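Local coordinates for protein xyloglucanase (PDB 2JEQ) that probably cleaves the beta-1,4-glucan backbone of xyloglucan, acting as a xyloglucan-specific endoglucanase of glycoside hydrolase family 5 built on a TIM barrel, at residues E178-V183 with A201-F206; T241-N246 with K257-S262; P268-G273 with S293-E298. All blocks are in the same frame, centred on the assembly; numbering follows the deposited sequence. Where two conformers were deposited one is given.

Interaction 1: residues E178-V183 with A201-F206; sequences ESMNEV and AYNQIF. With BGC (beta-D-glucopyranose), chain B.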
loop_
_atom_site.group_PDB
_atom_site.type_symbol
_atom_site.label_atom_id
_atom_site.label_comp_id
_atom_site.label_asym_id
_atom_site.label_seq_id
_atom_site.Cartn_x
_atom_site.Cartn_y
_atom_site.Cartn_z
ATOM N N GLU A 178 -8.226 2.199 2.094
ATOM C CA GLU A 178 -7.751 1.106 1.257
ATOM C C GLU A 178 -8.255 -0.221 1.832
ATOM O O GLU A 178 -7.906 -0.562 2.958
ATOM C CB GLU A 178 -6.231 1.139 1.245
ATOM C CG GLU A 178 -5.544 0.075 0.384
ATOM C CD GLU A 178 -4.024 0.153 0.561
ATOM O OE1 GLU A 178 -3.544 1.082 1.258
ATOM O OE2 GLU A 178 -3.297 -0.709 0.037
ATOM N N SER A 179 -9.023 -0.989 1.043
ATOM C CA SER A 179 -9.836 -2.107 1.551
ATOM C C SER A 179 -9.023 -3.210 2.220
ATOM O O SER A 179 -9.458 -3.879 3.168
ATOM C CB SER A 179 -10.605 -2.732 0.379
ATOM O OG SER A 179 -9.685 -3.351 -0.521
ATOM N N MET A 180 -7.847 -3.450 1.667
ATOM C CA MET A 180 -6.975 -4.474 2.189
ATOM C C MET A 180 -5.622 -4.259 1.545
ATOM O O MET A 180 -5.445 -3.311 0.759
ATOM C CB MET A 180 -7.534 -5.877 1.916
ATOM C CG MET A 180 -7.927 -6.110 0.469
ATOM S SD MET A 180 -9.296 -7.311 0.377
ATOM C CE MET A 180 -9.080 -7.725 -1.345
ATOM N N ASN A 181 -4.678 -5.123 1.879
ATOM C CA ASN A 181 -3.290 -4.912 1.497
ATOM C C ASN A 181 -2.945 -5.909 0.408
ATOM O O ASN A 181 -3.397 -5.745 -0.724
ATOM C CB ASN A 181 -2.343 -5.006 2.701
ATOM C CG ASN A 181 -0.870 -4.961 2.294
ATOM O OD1 ASN A 181 -0.468 -4.162 1.448
ATOM N ND2 ASN A 181 -0.074 -5.863 2.861
ATOM N N GLU A 182 -2.193 -6.953 0.751
ATOM C CA GLU A 182 -1.844 -8.003 -0.226
ATOM C C GLU A 182 -2.602 -9.291 0.071
ATOM O O GLU A 182 -2.255 -10.057 0.987
ATOM C CB GLU A 182 -0.334 -8.258 -0.256
ATOM C CG GLU A 182 0.509 -7.087 -0.745
ATOM C CD GLU A 182 2.016 -7.367 -0.697
ATOM O OE1 GLU A 182 2.463 -8.310 0.032
ATOM O OE2 GLU A 182 2.754 -6.587 -1.360
ATOM N N VAL A 183 -3.636 -9.543 -0.713
ATOM C CA VAL A 183 -4.570 -10.589 -0.364
ATOM C C VAL A 183 -4.491 -11.713 -1.401
ATOM O O VAL A 183 -4.724 -11.481 -2.578
ATOM C CB VAL A 183 -6.032 -10.031 -0.193
ATOM C CG1 VAL A 183 -7.041 -11.150 -0.019
ATOM C CG2 VAL A 183 -6.103 -9.044 0.961
ATOM N N ALA A 201 -15.372 -10.271 -3.574
ATOM C CA ALA A 201 -16.452 -10.052 -2.609
ATOM C C ALA A 201 -16.042 -9.066 -1.497
ATOM O O ALA A 201 -16.859 -8.265 -1.068
ATOM C CB ALA A 201 -16.947 -11.402 -2.011
ATOM N N TYR A 202 -14.793 -9.134 -1.029
ATOM C CA TYR A 202 -14.330 -8.239 0.048
ATOM C C TYR A 202 -14.271 -6.819 -0.463
ATOM O O TYR A 202 -14.685 -5.887 0.234
ATOM C CB TYR A 202 -12.943 -8.591 0.600
ATOM C CG TYR A 202 -12.684 -10.031 1.000
ATOM C CD1 TYR A 202 -13.711 -10.874 1.441
ATOM C CD2 TYR A 202 -11.376 -10.534 0.989
ATOM C CE1 TYR A 202 -13.437 -12.219 1.821
ATOM C CE2 TYR A 202 -11.095 -11.857 1.366
ATOM C CZ TYR A 202 -12.119 -12.687 1.768
ATOM O OH TYR A 202 -11.806 -13.986 2.097
ATOM N N ASN A 203 -13.731 -6.630 -1.653
ATOM C CA ASN A 203 -13.781 -5.295 -2.248
ATOM C C ASN A 203 -15.198 -4.707 -2.309
ATOM O O ASN A 203 -15.414 -3.579 -1.882
ATOM C CB ASN A 203 -13.072 -5.265 -3.585
ATOM C CG ASN A 203 -11.572 -5.281 -3.434
ATOM O OD1 ASN A 203 -11.034 -4.800 -2.412
ATOM N ND2 ASN A 203 -10.881 -5.790 -4.442
ATOM N N GLN A 204 -16.164 -5.501 -2.765
ATOM C CA GLN A 204 -17.555 -5.047 -2.866
ATOM C C GLN A 204 -18.206 -4.720 -1.493
ATOM O O GLN A 204 -18.852 -3.687 -1.334
ATOM C CB GLN A 204 -18.401 -6.069 -3.654
ATOM C CG GLN A 204 -19.745 -5.517 -4.016
ATOM C CD GLN A 204 -19.602 -4.339 -4.956
ATOM O OE1 GLN A 204 -19.214 -4.517 -6.093
ATOM N NE2 GLN A 204 -19.898 -3.117 -4.477
ATOM N N ILE A 205 -18.015 -5.591 -0.505
ATOM C CA ILE A 205 -18.474 -5.352 0.866
ATOM C C ILE A 205 -17.858 -4.054 1.435
ATOM O O ILE A 205 -18.567 -3.195 2.024
ATOM C CB ILE A 205 -18.114 -6.578 1.733
ATOM C CG1 ILE A 205 -19.021 -7.746 1.336
ATOM C CG2 ILE A 205 -18.223 -6.285 3.220
ATOM C CD1 ILE A 205 -18.667 -9.049 2.028
ATOM N N PHE A 206 -16.548 -3.907 1.239
ATOM C CA PHE A 206 -15.831 -2.693 1.670
ATOM C C PHE A 206 -16.490 -1.445 1.096
ATOM O O PHE A 206 -16.876 -0.523 1.855
ATOM C CB PHE A 206 -14.339 -2.797 1.266
ATOM C CG PHE A 206 -13.598 -1.462 1.217
ATOM C CD1 PHE A 206 -13.216 -0.806 2.384
ATOM C CD2 PHE A 206 -13.238 -0.903 -0.011
ATOM C CE1 PHE A 206 -12.507 0.439 2.319
ATOM C CE2 PHE A 206 -12.506 0.326 -0.098
ATOM C CZ PHE A 206 -12.162 1.011 1.069
HETATM C C2 BGC B . 4.091 -5.745 2.466
HETATM C C3 BGC B . 4.957 -5.245 3.616
HETATM C C4 BGC B . 6.367 -5.881 3.583
HETATM C C5 BGC B . 6.963 -5.778 2.165
HETATM C C6 BGC B . 8.386 -6.322 1.944
HETATM C C1 BGC B . 4.932 -5.539 1.220
HETATM O O1 BGC B . 4.212 -5.688 0.025
HETATM O O2 BGC B . 2.872 -5.026 2.408
HETATM O O3 BGC B . 4.310 -5.544 4.821
HETATM O O4 BGC B . 7.185 -5.240 4.538
HETATM O O5 BGC B . 6.023 -6.428 1.316
HETATM O O6 BGC B . 8.488 -7.685 2.329
#
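Phe206 lays one face of its ring on Ser179, a small residue gripped from two directions by a single helix. Ser179 CB stands 3.5 Å from the centroid of the Phe206 ring, a CH-pi contact lying 22° off the ring normal. It is displaced toward the rim, so the closest approach is from Ser179 CB to Phe206 CD2, at 3.2 Å. Phe206 presents this face with CG anti to the backbone N (chi1 160°). The serine hydroxyl serves another partner: Ser179 OG donates to Asn203 OD1 over 2.7 Å and meets the carbonyl oxygen almost in line with its double bond. The other end of that amide, ND2, binds the backbone O of Pro225, so both ends of the amide are held. Met180 carries the third share. Met180 SD approaches the edge of the Tyr202 ring, 5.2 Å from its centroid, in a Met-aromatic contact. The nearest atoms of this pair are Met180 SD and Tyr202 CB, 3.9 Å apart. With a serine at Phe206, Ser179 CB would probably lose the face that covers it, and a gap would open between loop and helix.

Farther along the loop, Asn181 ND2 donates to O2 of the bound glucose at 3.1 Å. The Asn181-Glu182 pair after the fourth barrel strand matches the family 5 signature that carries the general acid/base, consistent with Glu182 in that role. The contact lies just before this pair in the same loop. Around it, Ser179 also rests on strand 222-225, Phe206 meets Trp161 of helix 150-167 edge-to-face, and helix 193-211 packs outside the barrel against the end of strand 175-178.

Interaction 2: residues T241-N246 with K257-S262; sequences TLPTDN and KRIMIS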
loop_
_atom_site.group_PDB
_atom_site.type_symbol
_atom_site.label_atom_id
_atom_site.label_comp_id
_atom_site.label_asym_id
_atom_site.label_seq_id
_atom_site.Cartn_x
_atom_site.Cartn_y
_atom_site.Cartn_z
ATOM N N THR A 241 -12.623 -8.363 -10.741
ATOM C CA THR A 241 -13.773 -7.558 -11.149
ATOM C C THR A 241 -13.778 -6.234 -10.418
ATOM O O THR A 241 -13.444 -6.188 -9.246
ATOM C CB THR A 241 -15.129 -8.276 -10.893
ATOM O OG1 THR A 241 -15.405 -8.289 -9.489
ATOM C CG2 THR A 241 -15.102 -9.692 -11.387
ATOM N N LEU A 242 -14.145 -5.158 -11.105
ATOM C CA LEU A 242 -14.309 -3.877 -10.415
ATOM C C LEU A 242 -15.568 -3.845 -9.569
ATOM O O LEU A 242 -16.647 -4.247 -10.024
ATOM C CB LEU A 242 -14.298 -2.711 -11.392
ATOM C CG LEU A 242 -12.982 -2.614 -12.149
ATOM C CD1 LEU A 242 -13.210 -2.085 -13.533
ATOM C CD2 LEU A 242 -11.950 -1.789 -11.364
ATOM N N PRO A 243 -15.446 -3.369 -8.323
ATOM C CA PRO A 243 -16.612 -3.227 -7.471
ATOM C C PRO A 243 -17.579 -2.168 -8.016
ATOM O O PRO A 243 -17.134 -1.162 -8.568
ATOM C CB PRO A 243 -16.008 -2.753 -6.150
ATOM C CG PRO A 243 -14.750 -2.091 -6.525
ATOM C CD PRO A 243 -14.217 -2.920 -7.638
ATOM N N THR A 244 -18.881 -2.414 -7.882
ATOM C CA THR A 244 -19.883 -1.376 -8.182
ATOM C C THR A 244 -19.924 -0.376 -7.030
ATOM O O THR A 244 -19.546 -0.719 -5.909
ATOM C CB THR A 244 -21.318 -1.980 -8.404
ATOM O OG1 THR A 244 -21.552 -3.078 -7.494
ATOM C CG2 THR A 244 -21.481 -2.472 -9.860
ATOM N N ASP A 245 -20.377 0.849 -7.310
ATOM C CA ASP A 245 -20.523 1.896 -6.283
ATOM C C ASP A 245 -21.974 2.407 -6.197
ATOM O O ASP A 245 -22.219 3.612 -6.249
ATOM C CB ASP A 245 -19.536 3.051 -6.559
ATOM C CG ASP A 245 -19.092 3.793 -5.280
ATOM O OD1 ASP A 245 -19.598 3.474 -4.181
ATOM O OD2 ASP A 245 -18.212 4.677 -5.384
ATOM N N ASN A 246 -22.914 1.471 -6.037
ATOM C CA ASN A 246 -24.373 1.712 -6.075
ATOM C C ASN A 246 -24.968 2.427 -4.868
ATOM O O ASN A 246 -26.038 3.035 -4.967
ATOM C CB ASN A 246 -25.133 0.381 -6.244
ATOM C CG ASN A 246 -24.736 -0.377 -7.504
ATOM O OD1 ASN A 246 -24.689 -1.619 -7.503
ATOM N ND2 ASN A 246 -24.428 0.359 -8.579
ATOM N N LYS A 257 -16.448 7.937 -11.128
ATOM C CA LYS A 257 -15.860 6.983 -10.186
ATOM C C LYS A 257 -15.102 7.617 -9.018
ATOM O O LYS A 257 -14.302 8.538 -9.206
ATOM C CB LYS A 257 -14.991 5.958 -10.936
ATOM C CG LYS A 257 -15.767 5.259 -12.060
ATOM C CD LYS A 257 -14.848 4.704 -13.117
ATOM C CE LYS A 257 -15.635 3.981 -14.188
ATOM N NZ LYS A 257 -16.075 4.907 -15.267
ATOM N N ARG A 258 -15.379 7.117 -7.813
ATOM C CA ARG A 258 -14.625 7.485 -6.617
ATOM C C ARG A 258 -13.915 6.255 -6.074
ATOM O O ARG A 258 -13.824 6.063 -4.860
ATOM C CB ARG A 258 -15.537 8.124 -5.565
ATOM C CG ARG A 258 -16.250 9.361 -6.058
ATOM C CD ARG A 258 -15.281 10.457 -6.313
ATOM N NE ARG A 258 -14.834 11.010 -5.040
ATOM C CZ ARG A 258 -14.116 12.117 -4.909
ATOM N NH1 ARG A 258 -13.710 12.786 -5.990
ATOM N NH2 ARG A 258 -13.795 12.543 -3.692
ATOM N N ILE A 259 -13.443 5.424 -7.010
ATOM C CA ILE A 259 -12.692 4.213 -6.701
ATOM C C ILE A 259 -11.328 4.293 -7.408
ATOM O O ILE A 259 -11.254 4.728 -8.559
ATOM C CB ILE A 259 -13.472 2.934 -7.140
ATOM C CG1 ILE A 259 -14.869 2.857 -6.481
ATOM C CG2 ILE A 259 -12.657 1.648 -6.892
ATOM C CD1 ILE A 259 -14.888 2.962 -4.971
ATOM N N MET A 260 -10.266 3.905 -6.698
ATOM C CA MET A 260 -8.909 3.781 -7.232
ATOM C C MET A 260 -8.502 2.322 -7.162
ATOM O O MET A 260 -9.067 1.536 -6.400
ATOM C CB MET A 260 -7.893 4.570 -6.406
ATOM C CG MET A 260 -8.142 6.042 -6.283
ATOM S SD MET A 260 -7.123 6.767 -4.987
ATOM C CE MET A 260 -7.333 8.498 -5.314
ATOM N N ILE A 261 -7.507 1.971 -7.953
ATOM C CA ILE A 261 -6.988 0.598 -8.012
ATOM C C ILE A 261 -5.563 0.584 -7.482
ATOM O O ILE A 261 -4.763 1.425 -7.864
ATOM C CB ILE A 261 -6.972 0.050 -9.474
ATOM C CG1 ILE A 261 -8.335 0.261 -10.153
ATOM C CG2 ILE A 261 -6.511 -1.424 -9.495
ATOM C CD1 ILE A 261 -9.550 -0.238 -9.347
ATOM N N SER A 262 -5.283 -0.397 -6.623
ATOM C CA SER A 262 -3.972 -0.645 -6.033
ATOM C C SER A 262 -3.174 -1.739 -6.753
ATOM O O SER A 262 -3.728 -2.728 -7.246
ATOM C CB SER A 262 -4.149 -1.089 -4.587
ATOM O OG SER A 262 -2.919 -1.440 -4.000
HETATM O O HOH W 1 -17.403 5.095 -7.799
#
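Leu242 and Ile261 meet methyl to methyl, and theirs is the tight end of an otherwise loosely fitted contact. Leu242 CD2 lies 3.5 Å from Ile261 CD1, closer than usual for two carbons, with the side chains crossing at about a right angle. Ile261 directs its CG1 branch beside its own backbone N (chi1 -50°), and the terminal CD1 of that branch does the touching. Phe312 of helix 298-313 packs against both partners.

Toward the other end the fit relaxes. Pro243 CG is 4.3 Å from Ile259 CG2, a light touch, and Asp245 OD2 lies 3.8 Å from Ile259 CD1, between the two residues that bury most here. Ile259 was modelled in two conformers, so the exact fit there is doubtful. The segments run nearly antiparallel, and their polar link at Asp245 passes through solvent. A water donates to Asp245 OD2 across 2.6 Å and accepts from the backbone N of Arg258 across 2.9 Å, bridging the carboxylate to the residue just before strand 259-265. No direct hydrogen bond joins the segments.

The same carboxylate oxygen also forms salt bridges with Arg211, at the end of helix 193-211, and with Arg248. Arg211 reaches the backbone O of Arg258 as well, so one arginine ties the loop, the helix and the strand entrance together. The chemistry is therefore divided: methyl contacts at one end give close fit without direction, whereas at the other a partly exposed acid, flanked by two arginines that would favour its ionised form, touches Ile259 directly but reaches the backbone N of Arg258 through water.

Interaction 3: residues P268-G273 with S293-E298; sequences PWDFAG and STWGQE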
loop_
_atom_site.group_PDB
_atom_site.type_symbol
_atom_site.label_atom_id
_atom_site.label_comp_id
_atom_site.label_asym_id
_atom_site.label_seq_id
_atom_site.Cartn_x
_atom_site.Cartn_y
_atom_site.Cartn_z
ATOM N N PRO A 268 12.480 -6.402 -10.550
ATOM C CA PRO A 268 12.750 -7.837 -10.330
ATOM C C PRO A 268 13.072 -8.168 -8.884
ATOM O O PRO A 268 13.884 -7.481 -8.245
ATOM C CB PRO A 268 13.954 -8.115 -11.223
ATOM C CG PRO A 268 14.625 -6.785 -11.399
ATOM C CD PRO A 268 13.614 -5.703 -11.195
ATOM N N TRP A 269 12.435 -9.217 -8.373
ATOM C CA TRP A 269 12.678 -9.665 -7.014
ATOM C C TRP A 269 14.149 -9.910 -6.700
ATOM O O TRP A 269 14.584 -9.678 -5.572
ATOM C CB TRP A 269 11.896 -10.935 -6.716
ATOM C CG TRP A 269 11.977 -11.315 -5.248
ATOM C CD1 TRP A 269 12.611 -12.413 -4.688
ATOM C CD2 TRP A 269 11.424 -10.574 -4.167
ATOM N NE1 TRP A 269 12.453 -12.398 -3.309
ATOM C CE2 TRP A 269 11.728 -11.278 -2.969
ATOM C CE3 TRP A 269 10.665 -9.382 -4.094
ATOM C CZ2 TRP A 269 11.299 -10.827 -1.708
ATOM C CZ3 TRP A 269 10.254 -8.929 -2.849
ATOM C CH2 TRP A 269 10.564 -9.664 -1.664
ATOM N N ASP A 270 14.909 -10.402 -7.685
ATOM C CA ASP A 270 16.328 -10.713 -7.464
ATOM C C ASP A 270 17.105 -9.498 -6.985
ATOM O O ASP A 270 17.905 -9.597 -6.045
ATOM C CB ASP A 270 17.001 -11.431 -8.685
ATOM C CG ASP A 270 17.058 -10.590 -9.975
ATOM O OD1 ASP A 270 16.515 -9.459 -10.073
ATOM O OD2 ASP A 270 17.714 -11.081 -10.937
ATOM N N PHE A 271 16.855 -8.355 -7.619
ATOM C CA PHE A 271 17.456 -7.089 -7.198
ATOM C C PHE A 271 16.743 -6.452 -6.000
ATOM O O PHE A 271 17.400 -5.985 -5.088
ATOM C CB PHE A 271 17.468 -6.076 -8.358
ATOM C CG PHE A 271 17.865 -4.668 -7.937
ATOM C CD1 PHE A 271 19.190 -4.366 -7.586
ATOM C CD2 PHE A 271 16.903 -3.649 -7.883
ATOM C CE1 PHE A 271 19.566 -3.079 -7.217
ATOM C CE2 PHE A 271 17.265 -2.334 -7.509
ATOM C CZ PHE A 271 18.586 -2.046 -7.164
ATOM N N ALA A 272 15.413 -6.373 -6.046
ATOM C CA ALA A 272 14.638 -5.550 -5.109
ATOM C C ALA A 272 14.355 -6.207 -3.737
ATOM O O ALA A 272 14.185 -5.484 -2.725
ATOM C CB ALA A 272 13.313 -5.103 -5.757
ATOM N N GLY A 273 14.297 -7.542 -3.681
ATOM C CA GLY A 273 13.895 -8.202 -2.423
ATOM C C GLY A 273 14.673 -9.404 -1.906
ATOM O O GLY A 273 14.569 -9.746 -0.731
ATOM N N SER A 293 20.674 -7.664 -12.373
ATOM C CA SER A 293 19.440 -8.428 -12.432
ATOM C C SER A 293 19.231 -9.065 -13.801
ATOM O O SER A 293 19.607 -8.508 -14.831
ATOM C CB SER A 293 18.237 -7.558 -12.043
ATOM O OG SER A 293 18.464 -6.196 -12.352
ATOM N N THR A 294 18.634 -10.239 -13.783
ATOM C CA THR A 294 18.410 -11.031 -14.974
ATOM C C THR A 294 16.989 -10.910 -15.539
ATOM O O THR A 294 16.585 -11.701 -16.399
ATOM C CB THR A 294 18.780 -12.513 -14.726
ATOM O OG1 THR A 294 18.097 -12.987 -13.562
ATOM C CG2 THR A 294 20.298 -12.667 -14.532
ATOM N N TRP A 295 16.238 -9.918 -15.070
ATOM C CA TRP A 295 14.964 -9.558 -15.699
ATOM C C TRP A 295 14.361 -8.317 -15.066
ATOM O O TRP A 295 14.973 -7.721 -14.192
ATOM C CB TRP A 295 13.987 -10.713 -15.614
ATOM C CG TRP A 295 13.648 -11.089 -14.208
ATOM C CD1 TRP A 295 14.420 -11.816 -13.335
ATOM C CD2 TRP A 295 12.444 -10.774 -13.513
ATOM N NE1 TRP A 295 13.765 -11.972 -12.139
ATOM C CE2 TRP A 295 12.549 -11.342 -12.218
ATOM C CE3 TRP A 295 11.285 -10.066 -13.854
ATOM C CZ2 TRP A 295 11.546 -11.220 -11.273
ATOM C CZ3 TRP A 295 10.289 -9.947 -12.918
ATOM C CH2 TRP A 295 10.420 -10.527 -11.637
ATOM N N GLY A 296 13.165 -7.930 -15.525
ATOM C CA GLY A 296 12.452 -6.785 -14.974
ATOM C C GLY A 296 13.158 -5.447 -15.145
ATOM O O GLY A 296 13.116 -4.583 -14.242
ATOM N N GLN A 297 13.796 -5.264 -16.301
ATOM C CA GLN A 297 14.493 -4.005 -16.565
ATOM C C GLN A 297 13.515 -2.945 -17.077
ATOM O O GLN A 297 12.292 -3.083 -16.914
ATOM C CB GLN A 297 15.690 -4.200 -17.511
ATOM C CG GLN A 297 16.678 -5.305 -17.099
ATOM C CD GLN A 297 17.327 -5.092 -15.737
ATOM O OE1 GLN A 297 18.150 -4.187 -15.546
ATOM N NE2 GLN A 297 16.985 -5.955 -14.788
ATOM N N GLU A 298 14.060 -1.905 -17.708
ATOM C CA GLU A 298 13.287 -0.748 -18.122
ATOM C C GLU A 298 12.118 -1.095 -19.059
ATOM O O GLU A 298 11.011 -0.534 -18.911
ATOM C CB GLU A 298 14.205 0.302 -18.747
ATOM C CG GLU A 298 15.035 1.092 -17.715
ATOM C CD GLU A 298 16.446 0.566 -17.530
ATOM O OE1 GLU A 298 16.722 -0.611 -17.914
ATOM O OE2 GLU A 298 17.278 1.337 -16.982
#
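Pro268 stands on one face of the Trp295 indole by its CA-CB edge, with CB over the centre and the rest of the pyrrolidine tilted away. Pro268 CB is 3.8 Å from the centroid of the five-membered ring of Trp295 and 17° off its normal, a CH-pi contact. The carbonyl of Trp295 closes on the same proline, its O 3.0 Å from Pro268 CG.

Two residues on, the Asp270 side chain comes at a slant to that of Thr294. CG of Asp270 is placed between the backbone N and the carbonyl carbon (chi1 64°), turning the carboxylate to the opposing loop. There Asp270 OD2 accepts the Thr294 N-H on its syn lone pair, 3.1 Å away and nearly straight at 172°. The hydroxyl gives the same oxygen a second, longer bond, Thr294 OG1 to Asp270 OD2 3.3 Å, nearly in line with the C-O bond.

Pro268, which follows a cis peptide bond, is the N-cap residue of the short helix 269-272. Such elaborated loops after barrel strands are characteristic of TIM-barrel glycosidases, where they shape the substrate cleft; here the side chain of the adjacent Trp269 lies about 5 Å from a bound glucose.

The three contacts follow one another along the chain and share one eight-stranded barrel. Interactions 1 and 2 are neighbours, their centres 11 Å apart, and both lean on helix 193-211. They touch directly: Gln204 OE1 of interaction 1 probably accepts a hydrogen bond from Thr244 N of interaction 2, at 2.8 Å. Interaction 3 stands apart, its centre 28 Å from that of interaction 1 and 31 Å from that of interaction 2, although strand 259-265 leads straight to its helix 269-272. Interaction 1 joins the loop after strand 175-178 to helix 193-211, and interaction 2 joins strand 259-265 to the loop leading into it; interactions 1 and 3 each include a segment near bound sugar.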